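Local coordinates for protein DynE8 (Micromonospora chersina, PDB 4AMM) that acts as the acyltransferase domain of an iterative polyketide synthase in enediyne biosynthesis, where it probably transfers acyl units to the carrier protein, at residues 102-107 and 345-350; 173-178 and 331-336; 246-251 and 274-279. All blocks are in the same frame, centred on the assembly; numbering follows the deposited sequence.

Contact 1: 102-107 and 345-350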
ATOM      1  N   LEU A 102      -4.898   0.056   0.292  1.00 11.70           N
ATOM      2  CA  LEU A 102      -3.943   0.283  -0.872  1.00 11.16           C
ATOM      3  C   LEU A 102      -3.415  -1.008  -1.392  1.00 10.44           C
ATOM      4  O   LEU A 102      -2.847  -1.778  -0.619  1.00 12.25           O
ATOM      5  CB  LEU A 102      -2.782   1.137  -0.371  1.00 11.50           C
ATOM      6  CG  LEU A 102      -3.127   2.457   0.334  1.00 10.85           C
ATOM      7  CD1 LEU A 102      -1.814   3.108   0.924  1.00 15.20           C
ATOM      8  CD2 LEU A 102      -3.783   3.443  -0.579  1.00 16.63           C
ATOM      9  N   PHE A 103      -3.596  -1.249  -2.706  1.00  9.78           N
ATOM     10  CA  PHE A 103      -3.084  -2.486  -3.281  1.00 11.01           C
ATOM     11  C   PHE A 103      -1.895  -2.147  -4.213  1.00 11.21           C
ATOM     12  O   PHE A 103      -2.079  -1.415  -5.207  1.00 11.19           O
ATOM     13  CB  PHE A 103      -4.174  -3.166  -4.109  1.00 12.20           C
ATOM     14  CG  PHE A 103      -5.237  -3.834  -3.214  1.00 11.66           C
ATOM     15  CD1 PHE A 103      -4.999  -5.102  -2.754  1.00 12.64           C
ATOM     16  CD2 PHE A 103      -6.422  -3.185  -2.850  1.00 11.38           C
ATOM     17  CE1 PHE A 103      -5.929  -5.761  -1.901  1.00 12.65           C
ATOM     18  CE2 PHE A 103      -7.359  -3.859  -1.962  1.00 12.82           C
ATOM     19  CZ  PHE A 103      -7.117  -5.125  -1.520  1.00 11.96           C
ATOM     20  N   PRO A 104      -0.694  -2.647  -3.858  1.00 11.99           N
ATOM     21  CA  PRO A 104       0.501  -2.220  -4.605  1.00 12.36           C
ATOM     22  C   PRO A 104       0.603  -2.841  -5.958  1.00 12.73           C
ATOM     23  O   PRO A 104       0.040  -3.913  -6.309  1.00 13.47           O
ATOM     24  CB  PRO A 104       1.625  -2.732  -3.713  1.00 14.13           C
ATOM     25  CG  PRO A 104       1.061  -3.995  -3.119  1.00 14.52           C
ATOM     26  CD  PRO A 104      -0.422  -3.614  -2.797  1.00 12.29           C
ATOM     27  N   GLY A 105       1.468  -2.182  -6.745  1.00 14.20           N
ATOM     28  CA  GLY A 105       1.917  -2.814  -8.028  1.00 15.56           C
ATOM     29  C   GLY A 105       3.355  -3.268  -7.891  1.00 16.90           C
ATOM     30  O   GLY A 105       3.900  -3.487  -6.765  1.00 18.79           O
ATOM     31  N   GLN A 106       3.963  -3.396  -9.074  1.00 19.71           N
ATOM     32  CA  GLN A 106       5.361  -3.819  -9.090  1.00 23.29           C
ATOM     33  C   GLN A 106       6.347  -2.761  -8.546  1.00 25.44           C
ATOM     34  O   GLN A 106       6.116  -1.572  -8.693  1.00 28.58           O
ATOM     35  CB  GLN A 106       5.597  -4.394 -10.515  1.00 24.68           C
ATOM     36  CG  GLN A 106       6.955  -4.782 -10.870  1.00 29.73           C
ATOM     37  CD  GLN A 106       7.018  -5.131 -12.349  1.00 29.92           C
ATOM     38  OE1 GLN A 106       7.678  -4.459 -13.141  1.00 33.92           O
ATOM     39  NE2 GLN A 106       6.317  -6.132 -12.717  1.00 29.86           N
ATOM     40  N   ALA A 107       7.424  -3.191  -7.864  1.00 27.56           N
ATOM     41  CA  ALA A 107       8.502  -2.323  -7.365  1.00 28.63           C
ATOM     42  C   ALA A 107       9.091  -1.503  -8.509  1.00 28.78           C
ATOM     43  O   ALA A 107       9.084  -1.935  -9.657  1.00 29.29           O
ATOM     44  CB  ALA A 107       9.596  -3.190  -6.737  1.00 29.93           C
ATOM     45  N   LEU A 345      -4.693   4.466   6.101  1.00 13.91           N
ATOM     46  CA  LEU A 345      -4.664   3.577   4.938  1.00 12.66           C
ATOM     47  C   LEU A 345      -3.877   2.346   5.321  1.00 11.95           C
ATOM     48  O   LEU A 345      -2.817   2.466   5.976  1.00 12.33           O
ATOM     49  CB  LEU A 345      -3.957   4.306   3.785  1.00 12.27           C
ATOM     50  CG  LEU A 345      -4.707   5.520   3.328  1.00 13.56           C
ATOM     51  CD1 LEU A 345      -3.866   6.488   2.583  1.00 16.30           C
ATOM     52  CD2 LEU A 345      -5.915   5.096   2.501  1.00 15.08           C
ATOM     53  N   VAL A 346      -4.294   1.180   4.913  1.00 11.52           N
ATOM     54  CA  VAL A 346      -3.575  -0.040   5.134  1.00 11.84           C
ATOM     55  C   VAL A 346      -3.253  -0.662   3.800  1.00 12.33           C
ATOM     56  O   VAL A 346      -4.144  -0.894   2.951  1.00 12.09           O
ATOM     57  CB  VAL A 346      -4.456  -1.053   5.988  1.00 13.29           C
ATOM     58  CG1 VAL A 346      -3.690  -2.390   6.106  1.00 13.41           C
ATOM     59  CG2 VAL A 346      -4.680  -0.410   7.375  1.00 15.83           C
ATOM     60  N   GLU A 347      -1.972  -0.871   3.544  1.00 12.43           N
ATOM     61  CA  GLU A 347      -1.526  -1.546   2.302  1.00 12.55           C
ATOM     62  C   GLU A 347      -1.620  -3.056   2.427  1.00 13.12           C
ATOM     63  O   GLU A 347      -1.166  -3.649   3.439  1.00 14.98           O
ATOM     64  CB  GLU A 347      -0.096  -1.031   1.997  1.00 13.30           C
ATOM     65  CG  GLU A 347       0.515  -1.617   0.712  1.00 17.21           C
ATOM     66  CD  GLU A 347       1.882  -1.004   0.399  1.00 20.48           C
ATOM     67  OE1 GLU A 347       2.415  -0.221   1.211  1.00 18.11           O
ATOM     68  OE2 GLU A 347       2.275  -1.164  -0.734  1.00 20.47           O
ATOM     69  N   VAL A 348      -2.241  -3.651   1.401  1.00 12.97           N
ATOM     70  CA  VAL A 348      -2.550  -5.122   1.387  1.00 15.37           C
ATOM     71  C   VAL A 348      -1.785  -5.840   0.262  1.00 17.53           C
ATOM     72  O   VAL A 348      -2.239  -5.972  -0.873  1.00 18.00           O
ATOM     73  CB  VAL A 348      -4.062  -5.259   1.133  1.00 14.75           C
ATOM     74  CG1 VAL A 348      -4.565  -6.736   1.274  1.00 16.39           C
ATOM     75  CG2 VAL A 348      -4.880  -4.421   2.125  1.00 18.55           C
ATOM     76  N   GLY A 349      -0.567  -6.252   0.566  1.00 19.21           N
ATOM     77  CA  GLY A 349       0.251  -6.752  -0.536  1.00 19.71           C
ATOM     78  C   GLY A 349       1.593  -6.774   0.068  1.00 20.70           C
ATOM     79  O   GLY A 349       1.829  -6.458   1.272  1.00 21.47           O
ATOM     80  N   PRO A 350       2.536  -7.241  -0.758  1.00 19.28           N
ATOM     81  CA  PRO A 350       3.901  -7.372  -0.320  1.00 19.44           C
ATOM     82  C   PRO A 350       4.587  -6.017  -0.384  1.00 18.06           C
ATOM     83  O   PRO A 350       4.293  -5.224  -1.265  1.00 19.81           O
ATOM     84  CB  PRO A 350       4.490  -8.328  -1.389  1.00 20.08           C
ATOM     85  CG  PRO A 350       3.683  -8.174  -2.590  1.00 19.63           C
ATOM     86  CD  PRO A 350       2.305  -7.636  -2.162  1.00 18.99           C
TER

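Contact 2: 173-178 and 331-336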
ATOM      1  N   LEU A 173      -7.940   1.403  -3.317  1.00 12.55           N
ATOM      2  CA  LEU A 173      -7.354   1.733  -4.636  1.00 13.41           C
ATOM      3  C   LEU A 173      -6.186   0.812  -4.875  1.00 12.95           C
ATOM      4  O   LEU A 173      -5.564   0.290  -3.929  1.00 14.12           O
ATOM      5  CB  LEU A 173      -6.883   3.187  -4.688  1.00 17.08           C
ATOM      6  CG  LEU A 173      -5.717   3.610  -3.881  1.00 14.65           C
ATOM      7  CD1 LEU A 173      -4.331   3.188  -4.572  1.00 16.37           C
ATOM      8  CD2 LEU A 173      -5.755   5.157  -3.664  1.00 16.71           C
ATOM      9  N   GLY A 174      -5.890   0.610  -6.151  1.00 11.34           N
ATOM     10  CA  GLY A 174      -4.725  -0.199  -6.559  1.00 11.45           C
ATOM     11  C   GLY A 174      -3.884   0.580  -7.551  1.00 11.59           C
ATOM     12  O   GLY A 174      -4.415   1.234  -8.449  1.00 13.68           O
ATOM     13  N   HIS A 175      -2.557   0.516  -7.354  1.00 11.83           N
ATOM     14  CA  HIS A 175      -1.570   1.196  -8.252  1.00 11.65           C
ATOM     15  C   HIS A 175      -1.206   0.270  -9.394  1.00 11.67           C
ATOM     16  O   HIS A 175      -0.557  -0.741  -9.204  1.00 12.31           O
ATOM     17  CB  HIS A 175      -0.338   1.494  -7.389  1.00 12.15           C
ATOM     18  CG  HIS A 175       0.579   2.552  -7.946  1.00 11.24           C
ATOM     19  ND1 HIS A 175       1.434   2.283  -9.020  1.00 14.46           N
ATOM     20  CD2 HIS A 175       0.851   3.823  -7.528  1.00 11.91           C
ATOM     21  CE1 HIS A 175       2.162   3.374  -9.228  1.00 13.91           C
ATOM     22  NE2 HIS A 175       1.827   4.320  -8.359  1.00 12.55           N
ATOM     23  N   SER A 176      -1.630   0.675 -10.604  1.00 12.96           N
ATOM     24  CA  SER A 176      -1.279  -0.110 -11.832  1.00 12.71           C
ATOM     25  C   SER A 176      -1.741  -1.574 -11.602  1.00 12.89           C
ATOM     26  O   SER A 176      -2.992  -1.819 -11.512  1.00 13.04           O
ATOM     27  CB  SER A 176       0.192   0.041 -12.173  1.00 13.67           C
ATOM     28  OG  SER A 176       0.317  -0.627 -13.454  1.00 15.62           O
ATOM     29  N   LEU A 177      -0.867  -2.552 -11.575  1.00 11.55           N
ATOM     30  CA  LEU A 177      -1.198  -3.928 -11.306  1.00 13.07           C
ATOM     31  C   LEU A 177      -2.173  -4.092 -10.135  1.00 11.73           C
ATOM     32  O   LEU A 177      -3.048  -4.985 -10.141  1.00 12.94           O
ATOM     33  CB  LEU A 177       0.105  -4.724 -11.006  1.00 12.65           C
ATOM     34  CG  LEU A 177      -0.067  -6.167 -10.555  1.00 13.68           C
ATOM     35  CD1 LEU A 177      -0.730  -7.037 -11.662  1.00 15.30           C
ATOM     36  CD2 LEU A 177       1.281  -6.693 -10.140  1.00 14.30           C
ATOM     37  N   GLY A 178      -1.941  -3.310  -9.076  1.00 11.95           N
ATOM     38  CA  GLY A 178      -2.813  -3.460  -7.879  1.00 11.65           C
ATOM     39  C   GLY A 178      -4.278  -3.196  -8.154  1.00 11.81           C
ATOM     40  O   GLY A 178      -5.082  -3.655  -7.313  1.00 11.71           O
ATOM     41  N   VAL A 331      -0.796   6.324 -14.584  1.00  9.94           N
ATOM     42  CA  VAL A 331      -1.300   5.856 -13.277  1.00  9.75           C
ATOM     43  C   VAL A 331      -1.636   7.073 -12.466  1.00 11.24           C
ATOM     44  O   VAL A 331      -0.797   7.931 -12.088  1.00 10.60           O
ATOM     45  CB  VAL A 331      -0.230   5.048 -12.508  1.00 10.05           C
ATOM     46  CG1 VAL A 331      -0.780   4.619 -11.095  1.00 11.43           C
ATOM     47  CG2 VAL A 331       0.223   3.854 -13.291  1.00 11.15           C
ATOM     48  N   ARG A 332      -2.932   7.227 -12.171  1.00 10.83           N
ATOM     49  CA  ARG A 332      -3.457   8.416 -11.461  1.00 11.60           C
ATOM     50  C   ARG A 332      -3.530   8.196 -10.012  1.00 10.74           C
ATOM     51  O   ARG A 332      -4.631   8.221  -9.367  1.00 11.70           O
ATOM     52  CB  ARG A 332      -4.866   8.720 -12.066  1.00 12.04           C
ATOM     53  CG  ARG A 332      -4.726   9.039 -13.593  1.00 12.84           C
ATOM     54  CD  ARG A 332      -6.076   9.610 -14.142  1.00 14.40           C
ATOM     55  NE  ARG A 332      -5.826  10.072 -15.511  1.00 15.00           N
ATOM     56  CZ  ARG A 332      -5.097  11.148 -15.814  1.00 15.67           C
ATOM     57  NH1 ARG A 332      -4.679  11.971 -14.888  1.00 16.92           N
ATOM     58  NH2 ARG A 332      -4.826  11.430 -17.074  1.00 18.30           N
ATOM     59  N   PHE A 333      -2.381   7.950  -9.366  1.00 10.96           N
ATOM     60  CA  PHE A 333      -2.416   7.639  -7.931  1.00 10.55           C
ATOM     61  C   PHE A 333      -2.677   8.897  -7.139  1.00 11.67           C
ATOM     62  O   PHE A 333      -3.480   8.760  -6.185  1.00 10.54           O
ATOM     63  CB  PHE A 333      -1.007   7.140  -7.544  1.00 10.57           C
ATOM     64  CG  PHE A 333      -0.891   6.881  -6.059  1.00  9.32           C
ATOM     65  CD1 PHE A 333      -1.480   5.750  -5.472  1.00 11.93           C
ATOM     66  CD2 PHE A 333      -0.172   7.732  -5.240  1.00 11.32           C
ATOM     67  CE1 PHE A 333      -1.317   5.495  -4.062  1.00 12.60           C
ATOM     68  CE2 PHE A 333      -0.054   7.522  -3.843  1.00 12.83           C
ATOM     69  CZ  PHE A 333      -0.622   6.394  -3.269  1.00 12.66           C
ATOM     70  N   ARG A 334      -2.171  10.049  -7.466  1.00 10.45           N
ATOM     71  CA  ARG A 334      -2.475  11.248  -6.692  1.00 11.53           C
ATOM     72  C   ARG A 334      -3.967  11.484  -6.679  1.00 10.62           C
ATOM     73  O   ARG A 334      -4.575  11.752  -5.568  1.00 13.11           O
ATOM     74  CB  ARG A 334      -1.766  12.437  -7.362  1.00 11.69           C
ATOM     75  CG  ARG A 334      -2.106  13.803  -6.681  1.00 15.31           C
ATOM     76  CD  ARG A 334      -1.400  14.940  -7.468  1.00 17.06           C
ATOM     77  NE  ARG A 334      -1.848  14.968  -8.823  1.00 17.77           N
ATOM     78  CZ  ARG A 334      -2.976  15.514  -9.274  1.00 19.55           C
ATOM     79  NH1 ARG A 334      -3.756  16.228  -8.416  1.00 25.16           N
ATOM     80  NH2 ARG A 334      -3.327  15.481 -10.554  1.00 24.18           N
ATOM     81  N   GLU A 335      -4.641  11.357  -7.826  1.00 12.01           N
ATOM     82  CA  GLU A 335      -6.079  11.659  -7.873  1.00 11.67           C
ATOM     83  C   GLU A 335      -6.834  10.592  -7.151  1.00 10.79           C
ATOM     84  O   GLU A 335      -7.805  10.915  -6.334  1.00 13.30           O
ATOM     85  CB  GLU A 335      -6.581  11.788  -9.312  1.00 14.38           C
ATOM     86  CG  GLU A 335      -6.108  13.074  -9.964  1.00 15.88           C
ATOM     87  CD  GLU A 335      -6.129  12.964 -11.518  1.00 21.10           C
ATOM     88  OE1 GLU A 335      -5.382  12.158 -12.144  1.00 18.15           O
ATOM     89  OE2 GLU A 335      -6.868  13.765 -12.115  1.00 24.63           O
ATOM     90  N   ALA A 336      -6.565   9.320  -7.299  1.00 11.75           N
ATOM     91  CA  ALA A 336      -7.286   8.268  -6.658  1.00 11.40           C
ATOM     92  C   ALA A 336      -7.115   8.376  -5.140  1.00 13.87           C
ATOM     93  O   ALA A 336      -8.066   8.193  -4.388  1.00 12.85           O
ATOM     94  CB  ALA A 336      -6.854   6.854  -7.180  1.00 13.04           C
TER

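Contact 3: 246-251 and 274-279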
ATOM      1  N   VAL A 246       6.588  10.246 -12.649  1.00 10.07           N
ATOM      2  CA  VAL A 246       7.470   9.388 -13.474  1.00  8.87           C
ATOM      3  C   VAL A 246       7.071   9.646 -14.913  1.00  8.96           C
ATOM      4  O   VAL A 246       5.850   9.580 -15.241  1.00  9.82           O
ATOM      5  CB  VAL A 246       7.380   7.956 -13.113  1.00  9.50           C
ATOM      6  CG1 VAL A 246       8.329   7.066 -13.959  1.00 11.84           C
ATOM      7  CG2 VAL A 246       7.656   7.728 -11.622  1.00 11.29           C
ATOM      8  N   VAL A 247       7.987   9.898 -15.797  1.00  9.50           N
ATOM      9  CA  VAL A 247       7.807   9.972 -17.251  1.00  9.53           C
ATOM     10  C   VAL A 247       8.413   8.781 -17.940  1.00 10.08           C
ATOM     11  O   VAL A 247       9.225   8.040 -17.344  1.00 10.41           O
ATOM     12  CB  VAL A 247       8.322  11.278 -17.897  1.00  9.45           C
ATOM     13  CG1 VAL A 247       7.614  12.490 -17.258  1.00 12.04           C
ATOM     14  CG2 VAL A 247       9.860  11.394 -17.767  1.00 11.55           C
ATOM     15  N   ALA A 248       7.934   8.507 -19.147  1.00  9.79           N
ATOM     16  CA  ALA A 248       8.330   7.286 -19.891  1.00 10.31           C
ATOM     17  C   ALA A 248       8.442   7.623 -21.353  1.00 10.33           C
ATOM     18  O   ALA A 248       7.788   8.497 -21.897  1.00 11.67           O
ATOM     19  CB  ALA A 248       7.348   6.171 -19.670  1.00 10.17           C
ATOM     20  N   GLY A 249       9.340   6.857 -22.017  1.00 11.13           N
ATOM     21  CA  GLY A 249       9.525   6.974 -23.514  1.00 11.23           C
ATOM     22  C   GLY A 249      10.778   6.202 -23.911  1.00 10.18           C
ATOM     23  O   GLY A 249      11.231   5.412 -23.185  1.00 11.46           O
ATOM     24  N   THR A 250      11.079   6.429 -25.195  1.00 12.48           N
ATOM     25  CA  THR A 250      12.287   5.817 -25.704  1.00 13.25           C
ATOM     26  C   THR A 250      13.506   6.438 -24.994  1.00 14.30           C
ATOM     27  O   THR A 250      13.462   7.523 -24.403  1.00 14.13           O
ATOM     28  CB  THR A 250      12.434   6.009 -27.215  1.00 12.40           C
ATOM     29  OG1 THR A 250      12.633   7.386 -27.462  1.00 14.61           O
ATOM     30  CG2 THR A 250      11.239   5.441 -27.991  1.00 15.63           C
ATOM     31  N   ARG A 251      14.692   5.841 -25.176  1.00 15.31           N
ATOM     32  CA  ARG A 251      15.867   6.401 -24.525  1.00 17.44           C
ATOM     33  C   ARG A 251      16.221   7.810 -25.020  1.00 16.53           C
ATOM     34  O   ARG A 251      16.450   8.733 -24.211  1.00 17.12           O
ATOM     35  CB  ARG A 251      17.023   5.373 -24.632  1.00 19.39           C
ATOM     36  CG  ARG A 251      16.763   4.105 -23.805  1.00 27.62           C
ATOM     37  CD  ARG A 251      17.507   4.008 -22.438  1.00 39.71           C
ATOM     38  NE  ARG A 251      17.072   2.756 -21.796  1.00 40.43           N
ATOM     39  CZ  ARG A 251      16.401   2.664 -20.647  1.00 39.19           C
ATOM     40  NH1 ARG A 251      16.110   3.771 -19.909  1.00 31.76           N
ATOM     41  NH2 ARG A 251      16.035   1.438 -20.228  1.00 36.22           N
ATOM     42  N   SER A 274      13.264  -1.804 -18.326  1.00 16.57           N
ATOM     43  CA  SER A 274      13.579  -1.870 -19.757  1.00 16.82           C
ATOM     44  C   SER A 274      12.390  -1.635 -20.603  1.00 15.47           C
ATOM     45  O   SER A 274      12.381  -1.956 -21.796  1.00 15.25           O
ATOM     46  CB  SER A 274      14.097  -3.323 -20.090  1.00 19.25           C
ATOM     47  OG  SER A 274      15.288  -3.573 -19.350  1.00 28.85           O
ATOM     48  N   HIS A 275      11.295  -1.086 -20.004  1.00 13.15           N
ATOM     49  CA  HIS A 275      10.039  -0.771 -20.724  1.00 13.23           C
ATOM     50  C   HIS A 275       9.546   0.558 -20.306  1.00 11.15           C
ATOM     51  O   HIS A 275       9.617   0.874 -19.103  1.00 12.04           O
ATOM     52  CB  HIS A 275       8.977  -1.758 -20.377  1.00 13.32           C
ATOM     53  CG  HIS A 275       9.239  -3.168 -20.774  1.00 13.44           C
ATOM     54  ND1 HIS A 275      10.092  -3.975 -20.056  1.00 15.34           N
ATOM     55  CD2 HIS A 275       8.707  -3.924 -21.768  1.00 14.46           C
ATOM     56  CE1 HIS A 275      10.060  -5.202 -20.589  1.00 18.26           C
ATOM     57  NE2 HIS A 275       9.290  -5.170 -21.664  1.00 16.05           N
ATOM     58  N   ALA A 276       9.020   1.293 -21.253  1.00 10.53           N
ATOM     59  CA  ALA A 276       8.266   2.527 -20.978  1.00 11.16           C
ATOM     60  C   ALA A 276       6.848   2.125 -20.580  1.00 10.44           C
ATOM     61  O   ALA A 276       5.898   2.299 -21.380  1.00 10.87           O
ATOM     62  CB  ALA A 276       8.286   3.425 -22.231  1.00  9.86           C
ATOM     63  N   PHE A 277       6.696   1.572 -19.350  1.00 10.49           N
ATOM     64  CA  PHE A 277       5.348   1.223 -18.918  1.00  9.18           C
ATOM     65  C   PHE A 277       4.553   2.504 -18.823  1.00 10.25           C
ATOM     66  O   PHE A 277       5.053   3.613 -18.647  1.00 10.49           O
ATOM     67  CB  PHE A 277       5.485   0.593 -17.510  1.00 10.88           C
ATOM     68  CG  PHE A 277       6.147  -0.756 -17.502  1.00 11.19           C
ATOM     69  CD1 PHE A 277       5.754  -1.808 -18.372  1.00 12.28           C
ATOM     70  CD2 PHE A 277       7.097  -1.025 -16.560  1.00 16.49           C
ATOM     71  CE1 PHE A 277       6.414  -3.062 -18.298  1.00 14.72           C
ATOM     72  CE2 PHE A 277       7.725  -2.315 -16.494  1.00 15.16           C
ATOM     73  CZ  PHE A 277       7.358  -3.285 -17.337  1.00 14.01           C
ATOM     74  N   HIS A 278       3.251   2.307 -18.973  1.00  9.73           N
ATOM     75  CA  HIS A 278       2.281   3.439 -18.888  1.00 10.36           C
ATOM     76  C   HIS A 278       2.596   4.511 -19.885  1.00  9.48           C
ATOM     77  O   HIS A 278       2.585   5.719 -19.624  1.00 10.48           O
ATOM     78  CB  HIS A 278       2.183   3.942 -17.424  1.00  9.24           C
ATOM     79  CG  HIS A 278       1.553   2.928 -16.563  1.00 10.09           C
ATOM     80  ND1 HIS A 278       0.182   2.679 -16.723  1.00 11.45           N
ATOM     81  CD2 HIS A 278       2.017   2.005 -15.701  1.00 11.45           C
ATOM     82  CE1 HIS A 278      -0.158   1.690 -15.912  1.00 12.58           C
ATOM     83  NE2 HIS A 278       0.944   1.231 -15.292  1.00 13.52           N
ATOM     84  N   SER A 279       2.800   4.054 -21.148  1.00  9.97           N
ATOM     85  CA  SER A 279       3.022   4.925 -22.288  1.00  9.57           C
ATOM     86  C   SER A 279       2.401   4.202 -23.498  1.00 10.17           C
ATOM     87  O   SER A 279       2.173   3.008 -23.470  1.00 10.69           O
ATOM     88  CB  SER A 279       4.526   5.205 -22.521  1.00 11.06           C
ATOM     89  OG  SER A 279       5.141   4.145 -23.270  1.00 11.56           O
TER

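Contact 1: 102-107 and 345-350
Phe103 and Val348 lie side by side and point the same way, on the sheet face that does not carry Leu102 and Glu347. The CB of Phe103 leads away from the partner strand, but with CG anti to the carbonyl carbon (chi1 -75°) the ring comes back toward it, and CE1 rests 3.6 Å from Val348 CG1. Its CD1 approaches Val348 O obliquely at 3.5 Å. An alanine here would probably leave Val348 CG1 without this apolar neighbour and open a gap beside Ile159, Ala181 and Ala182.

On the other face Leu102 and Leu345 cross obliquely, Leu102 CD1 against Leu345 CB at 3.8 Å. Glu347, fully extended with CG anti to its backbone N (chi1 -179°), reaches past Leu102 to Pro104 and sets OE2 3.4 Å from Pro104 CB. Its buried carboxylate is gripped by two backbone N-H groups, Leu354 on OE2 and Ser355 on OE1, at the start of helix 353-360, which would probably favour the ionised form. Beyond the strands Pro104 CG meets Pro350 CD at 4.0 Å.

The backbones pair in parallel: Leu102 N bonds to Val346 O (2.9 Å), and Val348 N to Leu102 O (2.8 Å). Strand 99-103 sits between strands 171-174 and 344-347 in the central parallel sheet of the acyltransferase fold. Helix 353-360 covers the Leu102 face through Leu354 and Ala358; helices 144-165 and 178-185 cover the Phe103 face.

Contact 2: 173-178 and 331-336
Leu173 packs against Phe333 and Ala336 where strand 171-174 runs out into a turn of GxSxG sequence, consistent with the nucleophile elbow of acyltransferases. Its CG sits between the backbone N and the carbonyl carbon (chi1 69°), and its two methyls divide the partners: CD1 meets the phenyl edge 3.8 Å from Phe333 CE1, the side chains crossing at about a right angle, while CD2 lies 4.1 Å from Ala336 CB. Helix 333-339, which begins right after Arg332, thus lays its first turn on the end of strand 171-174.

Val331 sends CG1 over the middle of the His175 ring, 3.7 Å from its centroid and 9° off the normal, a CH-pi contact. One imidazole face is thereby covered, while the NE2 of His175 is held by Asn240 OD1; together they would resist rotation of the ring. Phe333 comes to the imidazole edge, its CD1 3.7 Å from His175 CD2, with the two ring planes inclined at 49°. Leu357 from helix 353-360 touches the side chains of both.

Ser176 at the tip of the turn has a strained backbone; a CB on Gly174 would collide with Gly178 C, and one on Gly178 would be crowded by His175 N. Ser176 OG bonds to His278 NE2 and Arg201 NH2, an arrangement that fits the serine-histidine pair of related enzymes. Val331 turns its other branch to this serine: CG2 lies 4.0 Å from Ser176 CB.

Contact 3: 246-251 and 274-279
The guanidinium of Arg251 meets Ser274 obliquely, its NH2 4.1 Å from Ser274 CA, and the same nitrogen is hydrogen-bonded to Val273 O. The chain bends at chi2 (-102°) to bring it there. On the loop itself, His275 CB lies over one face of the Phe277 ring, 3.6 Å above the plane and offset toward the rim, and the ring end leads away from strand 244-250. The His278 imidazole is fixed at both nitrogens, ND1 being bonded to Gly329 O and NE2 to Ser176 OG.

Packing across the contact centres on two methyl groups. Ala248 CB stands 3.9 Å from Ala276 CB and 3.6 Å from Phe277 O; it also touches Ser279 CB. Ala276 CB in turn lies 3.6 Å from Gly249 N, where the strand offers no side chain.

The loop is folded on itself. Ala276 centres an inverse gamma turn, and Ser279, with OG between the backbone N and the carbonyl carbon (chi1 83°), donates to Ala276 O at 2.7 Å. The same hydroxyl is bonded to Leu281 N. His275-Ala276-Phe277-His278 reads HAFH, the motif of malonyl-specific acyltransferases, which suggests a malonyl substrate.

The loop lies against one face of the mixed sheet, touching Ala237 and Val235 of strand 235-241 and Met215 of strand 213-218, the two neighbours of strand 244-250. Helix 251-264 packs on Val247, which points away from the loop.

Overall arrangement
From the N terminus the chain passes 102-107, 173-178 and 246-251, and then meets their partners in reverse order: 274-279, 331-336 and 345-350. Contact 3 therefore closes the innermost loop, contact 2 a wider one round it, and contact 1 the widest; none cross. Contact 1 lies within the central parallel sheet. Contact 2, whose centre is about 10 Å from that of contact 1, joins this sheet to the mixed sheet through strand 331-332 and helix 333-339. Contact 3 lays the loop 274-279 on the mixed sheet, its centre about 17 Å from that of contact 2. Elbow and HAFH loop meet at the junction, probably the active site.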